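Local coordinates for LPXTG cell wall surface protein (Streptococcus gordonii, PDB 4IGB), which is a cell-wall-anchored surface protein, here represented by its N-terminal N1 and N2 domains, and probably serves as an adhesin in binding to host surfaces, at residues G98-G102 and K103-A107; Y164-N167 and K168-W171. All blocks are in the same frame, centred on the assembly; numbering follows the deposited sequence.

Contact 1 (G98-G102 and K103-A107); sequences GTVNG and KQVDA
Val100 and Lys103 face each other at the closed end of a beta hairpin with a two-residue loop, where a type I' turn through Asn101 and Gly102 joins strand 84-100 to strand 103-118. They form an antiparallel hydrogen-bonded pair in which both backbone groups of each residue are used. Val100 N donates to Lys103 O at 2.7 Å, nearly straight at 172°. The return bond, Lys103 N to Val100 O at 2.8 Å, is less regular: the donor sits above the carbonyl plane, with a C=O...N angle of 117°, as the tight turn brings the strand back. Asn101 and Gly102 both have positive phi, as a type I' turn requires. Lys103 O has a second, weaker neighbour in Thr99 CA (a CA-H...O contact, 3.3 Å), whose residue forms a non-hydrogen-bonded pair with Gln104. Further from the turn, Val105 N donates to Gly98 O at 3.0 Å.

Other polar groups find partners mostly beyond the hairpin tip. Lys103 runs extended past CG to give NZ a hydrogen bond to Thr186 OG1 and a cation-pi contact with Tyr182; the backbone carbonyl of Thr99 accepts from Arg29 NH1. On the face shared by Val100, Lys103 and Val105, the two valines touch through CG2 and CG2, 3.8 Å apart, each methyl lying beside its own backbone N. Along the second strand, Gln104 NE2 donates to Asp106 OD1 at 3.0 Å, in the amide plane and onto the syn lone pair of the carboxylate; the same oxygen also accepts from Asn96 N.

Contact 2 (Y164-N167 and K168-W171); sequences YIMN and KAFW
Met166 and Ala169 meet across a tight bend of the chain just ahead of strand 170-182. The Ala169 methyl touches both the sulfur and CB of Met166: Ala169 CB lies 3.7 Å from Met166 SD and 3.8 Å from Met166 CB. The same sulfur approaches Phe170 at the ring edge, with SD 4.0 Å from CE2. It is 5.4 Å from the ring centroid and 85° off the ring normal, so this is an edge-on Met-aromatic contact with the sulfur near the ring plane. Met166 gets there with CG beside its backbone N (chi1 -64°) and the rest of the chain extended, which carries SD past the alanine methyl to the ring.

Lys168 has positive phi (58°) at the bend, consistent with the turn that lets Met166 and Ala169 point toward each other's segment. No direct hydrogen bond spans the two halves; a water enters instead. It accepts from Ala169 N at 2.9 Å and lies within donating distance of Phe170 O at 3.2 Å, with a weak, longer link to Met166 O at 3.4 Å. Since more acceptors lie around this water than it has protons, the last two may not both be made at once.

Outward from this shell, Met128 of helix 122-129 touches the side chains of both Met166 and Phe170, and Tyr118 meets Phe170 edge-to-face. Asn167 ND2 reaches Glu58 O, and Asn154 ND2 donates to Phe170 O. The chemistry is thus divided: polarisable sulfur and aromatic C-H fill the apolar side, while Glu127 OE2 and Gln123 NE2 satisfy Asn167 N and O, and the water serves Ala169 N.

Overall arrangement
Both contacts belong to the N-terminal domain and reach the same antiparallel sheet, whose strands 103-118 and 170-182 are neighbours, yet their centres lie 38 Å apart and they do not touch. Contact 1 closes a hairpin between consecutive strands and is only partly buried, about 13 Å from the centre of the chain. Contact 2 is buried although it lies about 31 Å from that centre, where a loop enters strand 170-182 against helix 122-129. Direct backbone hydrogen bonds dominate the hairpin, with one valine pair beside them; the loop relies on sulfur and aromatic packing, with water replacing direct bonds between its halves.

Contact 1 (G98-G102 and K103-A107)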
loop_
_atom_site.group_PDB
_atom_site.type_symbol
_atom_site.label_atom_id
_atom_site.label_comp_id
_atom_site.label_asym_id
_atom_site.label_seq_id
_atom_site.Cartn_x
_atom_site.Cartn_y
_atom_site.Cartn_z
ATOM N N GLY B 98 10.728 -4.101 5.026
ATOM C CA GLY B 98 10.364 -5.489 4.839
ATOM C C GLY B 98 11.098 -6.071 3.649
ATOM O O GLY B 98 11.733 -5.344 2.880
ATOM N N THR B 99 11.026 -7.389 3.510
ATOM C CA THR B 99 11.551 -8.071 2.339
ATOM C C THR B 99 10.409 -8.718 1.576
ATOM O O THR B 99 9.611 -9.470 2.149
ATOM C CB THR B 99 12.562 -9.132 2.737
ATOM O OG1 THR B 99 13.594 -8.516 3.516
ATOM C CG2 THR B 99 13.175 -9.798 1.493
ATOM N N VAL B 100 10.320 -8.415 0.287
ATOM C CA VAL B 100 9.212 -8.882 -0.534
ATOM C C VAL B 100 9.748 -9.430 -1.858
ATOM O O VAL B 100 10.491 -8.739 -2.567
ATOM C CB VAL B 100 8.229 -7.733 -0.843
ATOM C CG1 VAL B 100 7.115 -8.216 -1.735
ATOM C CG2 VAL B 100 7.666 -7.120 0.440
ATOM N N ASN B 101 9.368 -10.660 -2.196
ATOM C CA ASN B 101 9.842 -11.311 -3.419
ATOM C C ASN B 101 11.367 -11.321 -3.476
ATOM O O ASN B 101 11.949 -11.054 -4.529
ATOM C CB ASN B 101 9.301 -10.605 -4.678
ATOM C CG ASN B 101 7.776 -10.659 -4.794
ATOM O OD1 ASN B 101 7.134 -11.656 -4.445
ATOM N ND2 ASN B 101 7.192 -9.573 -5.296
ATOM N N GLY B 102 12.002 -11.613 -2.339
ATOM C CA GLY B 102 13.448 -11.601 -2.222
ATOM C C GLY B 102 14.088 -10.214 -2.163
ATOM O O GLY B 102 15.299 -10.094 -1.969
ATOM N N LYS B 103 13.285 -9.164 -2.314
ATOM C CA LYS B 103 13.810 -7.796 -2.412
ATOM C C LYS B 103 13.509 -6.924 -1.189
ATOM O O LYS B 103 12.390 -6.920 -0.668
ATOM C CB LYS B 103 13.247 -7.104 -3.661
ATOM C CG LYS B 103 13.655 -7.747 -4.992
ATOM C CD LYS B 103 12.875 -7.106 -6.143
ATOM C CE LYS B 103 13.551 -7.328 -7.483
ATOM N NZ LYS B 103 12.669 -6.804 -8.574
ATOM N N GLN B 104 14.506 -6.169 -0.746
ATOM C CA GLN B 104 14.281 -5.166 0.290
ATOM C C GLN B 104 13.419 -4.006 -0.225
ATOM O O GLN B 104 13.631 -3.485 -1.336
ATOM C CB GLN B 104 15.605 -4.625 0.826
ATOM C CG GLN B 104 15.445 -3.391 1.706
ATOM C CD GLN B 104 16.785 -2.831 2.162
ATOM O OE1 GLN B 104 17.746 -3.581 2.344
ATOM N NE2 GLN B 104 16.858 -1.509 2.333
ATOM N N VAL B 105 12.461 -3.604 0.605
ATOM C CA VAL B 105 11.541 -2.519 0.294
ATOM C C VAL B 105 11.788 -1.351 1.233
ATOM O O VAL B 105 11.993 -1.542 2.436
ATOM C CB VAL B 105 10.064 -2.974 0.412
ATOM C CG1 VAL B 105 9.105 -1.817 0.103
ATOM C CG2 VAL B 105 9.795 -4.149 -0.519
ATOM N N ASP B 106 11.796 -0.147 0.668
ATOM C CA ASP B 106 11.855 1.093 1.447
ATOM C C ASP B 106 10.568 1.894 1.311
ATOM O O ASP B 106 9.852 1.760 0.321
ATOM C CB ASP B 106 13.025 1.980 1.005
ATOM C CG ASP B 106 14.359 1.266 1.062
ATOM O OD1 ASP B 106 14.598 0.495 2.011
ATOM O OD2 ASP B 106 15.163 1.463 0.132
ATOM N N ALA B 107 10.284 2.733 2.304
ATOM C CA ALA B 107 9.163 3.653 2.213
ATOM C C ALA B 107 9.649 5.095 2.198
ATOM O O ALA B 107 10.636 5.446 2.848
ATOM C CB ALA B 107 8.201 3.450 3.364
#

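Contact 2 (Y164-N167 and K168-W171)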
loop_
_atom_site.group_PDB
_atom_site.type_symbol
_atom_site.label_atom_id
_atom_site.label_comp_id
_atom_site.label_asym_id
_atom_site.label_seq_id
_atom_site.Cartn_x
_atom_site.Cartn_y
_atom_site.Cartn_z
ATOM N N TYR B 164 5.634 23.328 24.668
ATOM C CA TYR B 164 5.373 24.589 23.985
ATOM C C TYR B 164 4.456 24.417 22.775
ATOM O O TYR B 164 4.433 25.258 21.875
ATOM C CB TYR B 164 6.687 25.285 23.592
ATOM C CG TYR B 164 7.719 24.341 23.041
ATOM C CD1 TYR B 164 7.593 23.829 21.754
ATOM C CD2 TYR B 164 8.810 23.938 23.810
ATOM C CE1 TYR B 164 8.530 22.945 21.234
ATOM C CE2 TYR B 164 9.751 23.058 23.304
ATOM C CZ TYR B 164 9.605 22.562 22.009
ATOM O OH TYR B 164 10.524 21.684 21.482
ATOM N N ILE B 165 3.690 23.333 22.763
ATOM C CA ILE B 165 2.785 23.055 21.651
ATOM C C ILE B 165 1.386 23.593 21.922
ATOM O O ILE B 165 0.798 23.313 22.962
ATOM C CB ILE B 165 2.695 21.554 21.350
ATOM C CG1 ILE B 165 4.088 20.915 21.369
ATOM C CG2 ILE B 165 2.022 21.327 19.997
ATOM C CD1 ILE B 165 4.067 19.404 21.318
ATOM N N MET B 166 0.851 24.359 20.977
ATOM C CA MET B 166 -0.475 24.955 21.123
ATOM C C MET B 166 -1.596 23.928 21.079
ATOM O O MET B 166 -1.587 23.029 20.237
ATOM C CB MET B 166 -0.721 25.977 20.015
ATOM C CG MET B 166 0.196 27.156 20.055
ATOM S SD MET B 166 -0.241 28.335 18.759
ATOM C CE MET B 166 0.989 29.589 19.115
ATOM N N ASN B 167 -2.562 24.077 21.983
ATOM C CA ASN B 167 -3.771 23.265 21.960
ATOM C C ASN B 167 -4.939 24.016 21.341
ATOM O O ASN B 167 -5.264 25.130 21.751
ATOM C CB ASN B 167 -4.161 22.823 23.372
ATOM C CG ASN B 167 -3.153 21.882 23.981
ATOM O OD1 ASN B 167 -2.197 22.316 24.634
ATOM N ND2 ASN B 167 -3.364 20.580 23.783
ATOM N N LYS B 168 -5.572 23.398 20.357
ATOM C CA LYS B 168 -6.811 23.932 19.817
ATOM C C LYS B 168 -6.636 25.341 19.299
ATOM O O LYS B 168 -7.527 26.176 19.462
ATOM C CB LYS B 168 -7.907 23.916 20.887
ATOM C CG LYS B 168 -8.222 22.535 21.421
ATOM C CD LYS B 168 -9.107 22.623 22.663
ATOM C CE LYS B 168 -9.372 21.254 23.250
ATOM N NZ LYS B 168 -10.111 21.370 24.535
ATOM N N ALA B 169 -5.494 25.606 18.675
ATOM C CA ALA B 169 -5.227 26.910 18.067
ATOM C C ALA B 169 -5.435 26.907 16.546
ATOM O O ALA B 169 -5.944 27.877 15.970
ATOM C CB ALA B 169 -3.821 27.364 18.400
ATOM N N PHE B 170 -5.022 25.825 15.894
ATOM C CA PHE B 170 -5.237 25.667 14.455
ATOM C C PHE B 170 -5.706 24.246 14.200
ATOM O O PHE B 170 -5.235 23.316 14.856
ATOM C CB PHE B 170 -3.929 25.841 13.657
ATOM C CG PHE B 170 -3.255 27.180 13.820
ATOM C CD1 PHE B 170 -3.382 28.154 12.847
ATOM C CD2 PHE B 170 -2.453 27.438 14.910
ATOM C CE1 PHE B 170 -2.756 29.367 12.976
ATOM C CE2 PHE B 170 -1.823 28.647 15.045
ATOM C CZ PHE B 170 -1.977 29.620 14.078
ATOM N N TRP B 171 -6.600 24.052 13.234
ATOM C CA TRP B 171 -6.781 22.700 12.706
ATOM C C TRP B 171 -5.826 22.547 11.523
ATOM O O TRP B 171 -5.376 23.549 10.952
ATOM C CB TRP B 171 -8.240 22.383 12.337
ATOM C CG TRP B 171 -8.898 23.283 11.303
ATOM C CD1 TRP B 171 -9.468 24.501 11.523
ATOM C CD2 TRP B 171 -9.094 22.996 9.904
ATOM N NE1 TRP B 171 -10.002 24.997 10.348
ATOM C CE2 TRP B 171 -9.779 24.094 9.343
ATOM C CE3 TRP B 171 -8.746 21.922 9.074
ATOM C CZ2 TRP B 171 -10.113 24.154 7.987
ATOM C CZ3 TRP B 171 -9.084 21.980 7.732
ATOM C CH2 TRP B 171 -9.764 23.088 7.204
HETATM O O HOH W 1 -3.693 23.626 17.688
#